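PDB 2HDW: uncharacterized protein PA2218 from Pseudomonas aeruginosa, which is of unknown function but adopts an alpha/beta hydrolase fold and probably acts as a hydrolase. Local coordinates for residues 56-60 / 110-115; 243-249 / 281-286; 335-339 / 355-359. All coordinates share one frame; numbering follows the deposited sequence.

All three contacts belong to one alpha/beta hydrolase chain and follow one another along it. Interaction 1 ties the loop before strand 66-74 to the start of helix 112-122. Interaction 2 pairs two loops of the long insertion between strands 197-201 and 309-314. Interaction 3 joins the edge strand 334-339 to the C-terminal helix 356-366. The centres of interactions 1 and 2 are about 23 Å apart, those of 1 and 3 about 21 Å, and those of 2 and 3 about 34 Å, on opposite sides of the chain's centre. Helix 112-122 touches helix 356-366 through Met-120 and Ile-359. Interactions 1 and 3 belong to the core fold around the sheet, interaction 2 to the inserted part.

Interaction 1 of 3, residues 56-60 / 110-115; sequences WDKTF and EQSSGL
Phe-60 lays its ring on the first turn of helix 112-122, and this is the tight part of the contact. Leu-115 CA sits over one face in a CH-pi contact, 3.8 Å from the centroid of the Phe-60 ring. Lys-58 CB lies over the opposite face. Phe-60 CG stands between its backbone N and carbonyl carbon (chi1 53°), which tucks the ring into that sandwich. A CB on Gly-114 would point toward the ring and press on Phe-60 CE2. The bare glycine lets Phe-60 CZ come within 3.3 Å of Gly-114 C. Beside the ring, Thr-59 grips the carbonyl of Glu-110 twice. Thr-59 N donates to Glu-110 O at 3.0 Å. Thr-59 OG1 donates to the same Glu-110 O at 2.7 Å, in the carbonyl plane and on a lone pair.

The other side is polar and bridged by water rather than packed. Asp-57 OD1 and Glu-110 OE2 stay 4.3 Å apart. A water donates to both of these oxygens and accepts from Lys-58 NZ, at 2.8 Å. Arg-276 forms salt bridges to both acids, and Lys-58 forms one to Asp-84. These cations would be expected to ease the repulsion between the two carboxylates. Asp-57 OD2 also hydrogen-bonds to His-274 NE2.

Gln-111 is the N-cap residue of helix 112-122. This is the helix that follows the third strand, 96-102, in the alpha/beta hydrolase fold.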
loop_
_atom_site.group_PDB
_atom_site.type_symbol
_atom_site.label_atom_id
_atom_site.label_comp_id
_atom_site.label_asym_id
_atom_site.label_seq_id
_atom_site.Cartn_x
_atom_site.Cartn_y
_atom_site.Cartn_z
ATOM N N TRP A 56 21.510 0.833 -4.183
ATOM C CA TRP A 56 20.571 1.596 -3.378
ATOM C C TRP A 56 19.811 2.476 -4.360
ATOM O O TRP A 56 20.249 3.579 -4.704
ATOM C CB TRP A 56 21.285 2.463 -2.334
ATOM C CG TRP A 56 20.306 3.230 -1.486
ATOM C CD1 TRP A 56 19.933 4.535 -1.633
ATOM C CD2 TRP A 56 19.511 2.704 -0.417
ATOM N NE1 TRP A 56 18.951 4.856 -0.723
ATOM C CE2 TRP A 56 18.673 3.749 0.035
ATOM C CE3 TRP A 56 19.419 1.447 0.200
ATOM C CZ2 TRP A 56 17.756 3.576 1.077
ATOM C CZ3 TRP A 56 18.505 1.275 1.236
ATOM C CH2 TRP A 56 17.687 2.335 1.663
ATOM N N ASP A 57 18.677 1.968 -4.829
ATOM C CA ASP A 57 17.857 2.688 -5.794
ATOM C C ASP A 57 16.574 3.238 -5.167
ATOM O O ASP A 57 15.557 3.383 -5.847
ATOM C CB ASP A 57 17.518 1.761 -6.969
ATOM C CG ASP A 57 16.661 0.575 -6.554
ATOM O OD1 ASP A 57 16.788 0.107 -5.402
ATOM O OD2 ASP A 57 15.865 0.100 -7.388
ATOM N N LYS A 58 16.621 3.537 -3.870
ATOM C CA LYS A 58 15.458 4.090 -3.182
ATOM C C LYS A 58 15.292 5.561 -3.568
ATOM O O LYS A 58 16.221 6.189 -4.086
ATOM C CB LYS A 58 15.614 3.965 -1.660
ATOM C CG LYS A 58 15.136 2.633 -1.048
ATOM C CD LYS A 58 15.942 1.432 -1.530
ATOM C CE LYS A 58 15.525 0.154 -0.796
ATOM N NZ LYS A 58 16.136 -1.075 -1.395
ATOM N N THR A 59 14.104 6.101 -3.312
ATOM C CA THR A 59 13.795 7.490 -3.629
ATOM C C THR A 59 14.184 8.408 -2.475
ATOM O O THR A 59 13.838 9.587 -2.466
ATOM C CB THR A 59 12.297 7.668 -3.915
ATOM O OG1 THR A 59 11.541 7.095 -2.843
ATOM C CG2 THR A 59 11.916 6.994 -5.224
ATOM N N PHE A 60 14.901 7.849 -1.504
ATOM C CA PHE A 60 15.352 8.588 -0.334
ATOM C C PHE A 60 16.702 8.002 0.064
ATOM O O PHE A 60 17.000 6.848 -0.250
ATOM C CB PHE A 60 14.339 8.424 0.801
ATOM C CG PHE A 60 14.014 6.994 1.106
ATOM C CD1 PHE A 60 14.791 6.266 1.999
ATOM C CD2 PHE A 60 12.969 6.353 0.447
ATOM C CE1 PHE A 60 14.536 4.917 2.228
ATOM C CE2 PHE A 60 12.706 5.006 0.667
ATOM C CZ PHE A 60 13.494 4.287 1.561
ATOM N N GLU A 110 10.578 0.985 -3.006
ATOM C CA GLU A 110 11.609 2.016 -3.065
ATOM C C GLU A 110 11.009 3.421 -2.993
ATOM O O GLU A 110 11.729 4.412 -2.853
ATOM C CB GLU A 110 12.445 1.875 -4.341
ATOM C CG GLU A 110 13.287 0.595 -4.415
ATOM C CD GLU A 110 12.471 -0.645 -4.757
ATOM O OE1 GLU A 110 11.282 -0.512 -5.130
ATOM O OE2 GLU A 110 13.024 -1.761 -4.671
ATOM N N GLN A 111 9.686 3.503 -3.085
ATOM C CA GLN A 111 9.015 4.785 -3.029
ATOM C C GLN A 111 8.510 5.090 -1.611
ATOM O O GLN A 111 9.217 4.821 -0.639
ATOM C CB GLN A 111 7.897 4.820 -4.089
ATOM C CG GLN A 111 8.476 4.728 -5.513
ATOM C CD GLN A 111 7.442 4.458 -6.593
ATOM O OE1 GLN A 111 6.617 3.547 -6.472
ATOM N NE2 GLN A 111 7.495 5.236 -7.672
ATOM N N SER A 112 7.304 5.632 -1.488
ATOM C CA SER A 112 6.753 6.012 -0.189
ATOM C C SER A 112 6.795 5.000 0.965
ATOM O O SER A 112 7.170 5.364 2.084
ATOM C CB SER A 112 5.315 6.507 -0.361
ATOM O OG SER A 112 4.868 7.160 0.817
ATOM N N SER A 113 6.406 3.750 0.725
ATOM C CA SER A 113 6.418 2.767 1.808
ATOM C C SER A 113 7.819 2.616 2.398
ATOM O O SER A 113 7.983 2.471 3.610
ATOM C CB SER A 113 5.890 1.405 1.328
ATOM O OG SER A 113 6.643 0.891 0.240
ATOM N N GLY A 114 8.830 2.653 1.537
ATOM C CA GLY A 114 10.200 2.538 2.004
ATOM C C GLY A 114 10.577 3.713 2.884
ATOM O O GLY A 114 11.219 3.543 3.923
ATOM N N LEU A 115 10.188 4.917 2.468
ATOM C CA LEU A 115 10.479 6.120 3.245
ATOM C C LEU A 115 9.830 6.003 4.626
ATOM O O LEU A 115 10.436 6.348 5.640
ATOM C CB LEU A 115 9.938 7.360 2.530
ATOM C CG LEU A 115 10.027 8.675 3.306
ATOM C CD1 LEU A 115 11.483 9.033 3.544
ATOM C CD2 LEU A 115 9.343 9.773 2.510
HETATM O O HOH W 1 15.591 -1.819 -4.061
#

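Interaction 2 of 3, residues 243-249 / 281-286; sequences PAYQPPY and GNAWTM
Tyr-245 and Thr-285 form a single antiparallel beta bridge, with their CA atoms 4.1 Å apart. They are a non-hydrogen-bonded pair, with one backbone bond on either side. Met-286 N donates to Ala-244 O at 2.9 Å. Gln-246 N donates to Trp-284 O at 3.0 Å, almost straight, with an N-H...O angle of 176°. Farther on, Tyr-249 N bonds to Asn-282 O at 2.8 Å, and a weak bond runs back from Gly-281 N to Tyr-249 O.

The side chains fill in around this backbone. The Tyr-249 ring carries Ala-283 CA over one face, and Tyr-249 CE1 lies 3.4 Å from Ala-283 CB. Tyr-249 OH comes up at the edge of the indole, in its plane, 3.2 Å from Trp-284 CD1. The two side chains cross at about a right angle. Tyr-245 has its CG anti to the carbonyl carbon (chi1 -73°). Its ring crosses Thr-285 at a slant, bringing Tyr-245 CE1 to 3.5 Å from Thr-285 CG2. Met-286 SD rests 4.0 Å from Ala-244 CB. Trp-284 N is buried here without a polar partner. Gly-281 has a positive phi of 84°, where a CB would collide with the preceding carbonyl O.

A second shell fixes these pieces. Tyr-245 OH bonds to Arg-143 O, the backbone of Thr-285 bonds to Asn-144, and Thr-285 OG1 bonds to Thr-288 OG1. The indole of Trp-284 meets Phe-105, and Asp-237 of helix 220-240 takes the N-H of Ala-244.

Both loops lie in the insertion between the sixth and seventh strands of the sheet, 197-201 and 309-314. That is the usual place for the cap of an alpha/beta hydrolase.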
loop_
_atom_site.group_PDB
_atom_site.type_symbol
_atom_site.label_atom_id
_atom_site.label_comp_id
_atom_site.label_asym_id
_atom_site.label_seq_id
_atom_site.Cartn_x
_atom_site.Cartn_y
_atom_site.Cartn_z
ATOM N N PRO A 243 -1.957 -11.267 -21.587
ATOM C CA PRO A 243 -2.790 -10.086 -21.357
ATOM C C PRO A 243 -2.150 -8.783 -21.821
ATOM O O PRO A 243 -0.933 -8.603 -21.724
ATOM C CB PRO A 243 -2.994 -10.113 -19.849
ATOM C CG PRO A 243 -1.650 -10.591 -19.369
ATOM C CD PRO A 243 -1.344 -11.732 -20.328
ATOM N N ALA A 244 -2.977 -7.879 -22.335
ATOM C CA ALA A 244 -2.497 -6.577 -22.782
ATOM C C ALA A 244 -2.467 -5.646 -21.569
ATOM O O ALA A 244 -3.178 -5.869 -20.587
ATOM C CB ALA A 244 -3.423 -6.014 -23.849
ATOM N N TYR A 245 -1.642 -4.604 -21.639
ATOM C CA TYR A 245 -1.531 -3.644 -20.545
ATOM C C TYR A 245 -2.241 -2.343 -20.877
ATOM O O TYR A 245 -2.385 -1.988 -22.045
ATOM C CB TYR A 245 -0.053 -3.378 -20.228
ATOM C CG TYR A 245 0.600 -4.544 -19.523
ATOM C CD1 TYR A 245 0.358 -4.784 -18.169
ATOM C CD2 TYR A 245 1.369 -5.467 -20.227
ATOM C CE1 TYR A 245 0.857 -5.918 -17.537
ATOM C CE2 TYR A 245 1.874 -6.612 -19.605
ATOM C CZ TYR A 245 1.610 -6.831 -18.259
ATOM O OH TYR A 245 2.073 -7.972 -17.646
ATOM N N GLN A 246 -2.699 -1.642 -19.843
ATOM C CA GLN A 246 -3.384 -0.372 -20.039
ATOM C C GLN A 246 -2.346 0.645 -20.508
ATOM O O GLN A 246 -1.142 0.398 -20.409
ATOM C CB GLN A 246 -4.015 0.085 -18.719
ATOM C CG GLN A 246 -4.891 -0.978 -18.073
ATOM C CD GLN A 246 -5.501 -0.531 -16.757
ATOM O OE1 GLN A 246 -6.023 -1.345 -15.996
ATOM N NE2 GLN A 246 -5.450 0.766 -16.490
ATOM N N PRO A 247 -2.795 1.791 -21.043
ATOM C CA PRO A 247 -1.858 2.819 -21.512
ATOM C C PRO A 247 -0.968 3.274 -20.353
ATOM O O PRO A 247 -1.375 3.194 -19.193
ATOM C CB PRO A 247 -2.787 3.928 -21.998
ATOM C CG PRO A 247 -3.991 3.166 -22.477
ATOM C CD PRO A 247 -4.185 2.152 -21.376
ATOM N N PRO A 248 0.256 3.751 -20.647
ATOM C CA PRO A 248 1.186 4.211 -19.606
ATOM C C PRO A 248 0.527 5.120 -18.569
ATOM O O PRO A 248 -0.237 6.021 -18.914
ATOM C CB PRO A 248 2.267 4.934 -20.406
ATOM C CG PRO A 248 2.316 4.132 -21.668
ATOM C CD PRO A 248 0.842 3.938 -21.987
ATOM N N TYR A 249 0.850 4.880 -17.302
ATOM C CA TYR A 249 0.296 5.637 -16.183
ATOM C C TYR A 249 0.984 6.969 -15.880
ATOM O O TYR A 249 2.207 7.103 -15.997
ATOM C CB TYR A 249 0.328 4.771 -14.918
ATOM C CG TYR A 249 -0.847 3.828 -14.754
ATOM C CD1 TYR A 249 -1.478 3.254 -15.858
ATOM C CD2 TYR A 249 -1.324 3.505 -13.484
ATOM C CE1 TYR A 249 -2.562 2.380 -15.697
ATOM C CE2 TYR A 249 -2.396 2.640 -13.311
ATOM C CZ TYR A 249 -3.011 2.081 -14.419
ATOM O OH TYR A 249 -4.074 1.227 -14.229
ATOM N N GLY A 281 4.946 5.332 -15.174
ATOM C CA GLY A 281 5.022 5.080 -16.604
ATOM C C GLY A 281 4.646 3.697 -17.108
ATOM O O GLY A 281 4.752 3.431 -18.306
ATOM N N ASN A 282 4.228 2.805 -16.217
ATOM C CA ASN A 282 3.825 1.475 -16.648
ATOM C C ASN A 282 2.321 1.323 -16.471
ATOM O O ASN A 282 1.583 2.293 -16.664
ATOM C CB ASN A 282 4.598 0.405 -15.868
ATOM C CG ASN A 282 6.090 0.488 -16.118
ATOM O OD1 ASN A 282 6.846 0.966 -15.276
ATOM N ND2 ASN A 282 6.519 0.043 -17.296
ATOM N N ALA A 283 1.852 0.130 -16.114
ATOM C CA ALA A 283 0.415 -0.075 -15.951
ATOM C C ALA A 283 0.023 -1.482 -15.567
ATOM O O ALA A 283 0.802 -2.421 -15.698
ATOM C CB ALA A 283 -0.300 0.288 -17.232
ATOM N N TRP A 284 -1.210 -1.619 -15.097
ATOM C CA TRP A 284 -1.743 -2.923 -14.738
ATOM C C TRP A 284 -2.264 -3.518 -16.036
ATOM O O TRP A 284 -2.399 -2.812 -17.043
ATOM C CB TRP A 284 -2.929 -2.797 -13.782
ATOM C CG TRP A 284 -2.621 -2.119 -12.483
ATOM C CD1 TRP A 284 -3.004 -0.866 -12.103
ATOM C CD2 TRP A 284 -1.882 -2.665 -11.384
ATOM N NE1 TRP A 284 -2.552 -0.596 -10.833
ATOM C CE2 TRP A 284 -1.860 -1.684 -10.367
ATOM C CE3 TRP A 284 -1.237 -3.890 -11.159
ATOM C CZ2 TRP A 284 -1.216 -1.888 -9.141
ATOM C CZ3 TRP A 284 -0.595 -4.092 -9.937
ATOM C CH2 TRP A 284 -0.591 -3.093 -8.946
ATOM N N THR A 285 -2.559 -4.808 -16.010
ATOM C CA THR A 285 -3.117 -5.473 -17.181
ATOM C C THR A 285 -4.476 -4.822 -17.378
ATOM O O THR A 285 -5.070 -4.324 -16.416
ATOM C CB THR A 285 -3.345 -6.959 -16.915
ATOM O OG1 THR A 285 -4.199 -7.100 -15.770
ATOM C CG2 THR A 285 -2.022 -7.666 -16.659
ATOM N N MET A 286 -4.968 -4.823 -18.613
ATOM C CA MET A 286 -6.264 -4.227 -18.903
ATOM C C MET A 286 -7.399 -4.901 -18.133
ATOM O O MET A 286 -8.368 -4.248 -17.764
ATOM C CB MET A 286 -6.552 -4.276 -20.415
ATOM C CG MET A 286 -5.761 -3.247 -21.240
ATOM S SD MET A 286 -6.218 -3.215 -22.999
ATOM C CE MET A 286 -7.702 -2.257 -22.914
#

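Interaction 3 of 3, residues 335-339 / 355-359; sequences ELLIV and PFDRI
Strand 334-339 and the start of helix 356-366 keep their backbones well apart, with the closest CA atoms, Val-339 and Pro-355, at 8.2 Å. This is the last strand and last helix of the alpha/beta hydrolase fold, where an edge strand is flanked by the C-terminal helix. Side chains and one water bridge the gap. Glu-335, Leu-337 and Val-339 point to the helix, while Leu-336 and Ile-338 alternate with them and meet helix 320-329. The apolar part is loose. Val-339 CG2 lies 4.3 Å from Pro-355 CD, at the helix N-cap. Leu-337 CD2 packs on the aliphatic part of Arg-358, 3.9 Å from its CD. Pro-355 and Ile-359 also rest on Ile-312 of the neighbouring strand 309-314.

The polar part lies at the Glu-335 end of the strand segment. Glu-335 and Arg-358 approach from opposite directions. The glutamate reaches out extended, with CG trans to N (chi1 -178°), whereas the arginine is bent at chi2 and chi3. Glu-335 OE1 meets the edge of the guanidinium in a salt bridge, 3.2 Å from Arg-358 NH1. The carboxylate and guanidinium planes are 31° apart. One water closes the link, donating to Glu-335 OE2 and accepting from Arg-358 NH1, each at 2.7 Å.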
loop_
_atom_site.group_PDB
_atom_site.type_symbol
_atom_site.label_atom_id
_atom_site.label_comp_id
_atom_site.label_asym_id
_atom_site.label_seq_id
_atom_site.Cartn_x
_atom_site.Cartn_y
_atom_site.Cartn_z
ATOM N N GLU A 335 -9.978 6.889 15.117
ATOM C CA GLU A 335 -9.710 8.315 15.040
ATOM C C GLU A 335 -9.401 8.740 13.621
ATOM O O GLU A 335 -8.629 8.088 12.919
ATOM C CB GLU A 335 -8.524 8.728 15.921
ATOM C CG GLU A 335 -8.280 10.240 15.863
ATOM C CD GLU A 335 -6.984 10.676 16.518
ATOM O OE1 GLU A 335 -6.592 10.068 17.536
ATOM O OE2 GLU A 335 -6.363 11.639 16.020
ATOM N N LEU A 336 -10.022 9.835 13.204
ATOM C CA LEU A 336 -9.771 10.396 11.887
ATOM C C LEU A 336 -8.952 11.658 12.139
ATOM O O LEU A 336 -9.443 12.624 12.716
ATOM C CB LEU A 336 -11.081 10.739 11.175
ATOM C CG LEU A 336 -10.926 11.568 9.893
ATOM C CD1 LEU A 336 -9.846 10.969 8.995
ATOM C CD2 LEU A 336 -12.272 11.630 9.168
ATOM N N LEU A 337 -7.692 11.631 11.726
ATOM C CA LEU A 337 -6.792 12.760 11.917
ATOM C C LEU A 337 -6.591 13.500 10.602
ATOM O O LEU A 337 -6.031 12.956 9.654
ATOM C CB LEU A 337 -5.446 12.252 12.440
ATOM C CG LEU A 337 -4.332 13.254 12.738
ATOM C CD1 LEU A 337 -4.786 14.269 13.787
ATOM C CD2 LEU A 337 -3.109 12.481 13.235
ATOM N N ILE A 338 -7.044 14.750 10.556
ATOM C CA ILE A 338 -6.920 15.569 9.356
ATOM C C ILE A 338 -5.699 16.485 9.449
ATOM O O ILE A 338 -5.526 17.197 10.436
ATOM C CB ILE A 338 -8.191 16.436 9.156
ATOM C CG1 ILE A 338 -9.421 15.532 8.997
ATOM C CG2 ILE A 338 -8.031 17.339 7.943
ATOM C CD1 ILE A 338 -9.321 14.519 7.860
ATOM N N VAL A 339 -4.847 16.451 8.428
ATOM C CA VAL A 339 -3.660 17.295 8.395
ATOM C C VAL A 339 -4.030 18.582 7.671
ATOM O O VAL A 339 -4.276 18.575 6.459
ATOM C CB VAL A 339 -2.502 16.607 7.650
ATOM C CG1 VAL A 339 -1.310 17.553 7.549
ATOM C CG2 VAL A 339 -2.110 15.324 8.381
ATOM N N PRO A 355 2.594 13.049 9.765
ATOM C CA PRO A 355 2.713 13.075 11.230
ATOM C C PRO A 355 3.403 11.849 11.832
ATOM O O PRO A 355 2.765 11.031 12.494
ATOM C CB PRO A 355 1.261 13.210 11.687
ATOM C CG PRO A 355 0.526 12.404 10.668
ATOM C CD PRO A 355 1.198 12.797 9.355
ATOM N N PHE A 356 4.710 11.731 11.614
ATOM C CA PHE A 356 5.450 10.589 12.135
ATOM C C PHE A 356 5.474 10.536 13.657
ATOM O O PHE A 356 5.455 9.450 14.231
ATOM C CB PHE A 356 6.877 10.574 11.581
ATOM C CG PHE A 356 6.973 10.065 10.168
ATOM C CD1 PHE A 356 6.587 8.765 9.857
ATOM C CD2 PHE A 356 7.466 10.879 9.154
ATOM C CE1 PHE A 356 6.692 8.279 8.559
ATOM C CE2 PHE A 356 7.579 10.407 7.846
ATOM C CZ PHE A 356 7.192 9.107 7.546
ATOM N N ASP A 357 5.524 11.693 14.318
ATOM C CA ASP A 357 5.523 11.703 15.782
ATOM C C ASP A 357 4.266 10.968 16.252
ATOM O O ASP A 357 4.337 10.061 17.083
ATOM C CB ASP A 357 5.490 13.135 16.333
ATOM C CG ASP A 357 6.828 13.859 16.210
ATOM O OD1 ASP A 357 7.747 13.343 15.544
ATOM O OD2 ASP A 357 6.948 14.967 16.783
ATOM N N ARG A 358 3.120 11.373 15.709
ATOM C CA ARG A 358 1.832 10.778 16.051
ATOM C C ARG A 358 1.737 9.312 15.678
ATOM O O ARG A 358 1.131 8.525 16.395
ATOM C CB ARG A 358 0.698 11.532 15.359
ATOM C CG ARG A 358 -0.161 12.371 16.285
ATOM C CD ARG A 358 -1.439 11.652 16.701
ATOM N NE ARG A 358 -1.206 10.481 17.536
ATOM C CZ ARG A 358 -2.174 9.712 18.033
ATOM N NH1 ARG A 358 -3.444 9.997 17.777
ATOM N NH2 ARG A 358 -1.873 8.654 18.783
ATOM N N ILE A 359 2.310 8.946 14.539
ATOM C CA ILE A 359 2.274 7.560 14.114
ATOM C C ILE A 359 3.121 6.717 15.072
ATOM O O ILE A 359 2.684 5.659 15.521
ATOM C CB ILE A 359 2.777 7.410 12.661
ATOM C CG1 ILE A 359 1.825 8.156 11.712
ATOM C CG2 ILE A 359 2.853 5.940 12.287
ATOM C CD1 ILE A 359 2.248 8.149 10.252
HETATM O O HOH W 2 -4.268 12.570 17.415
#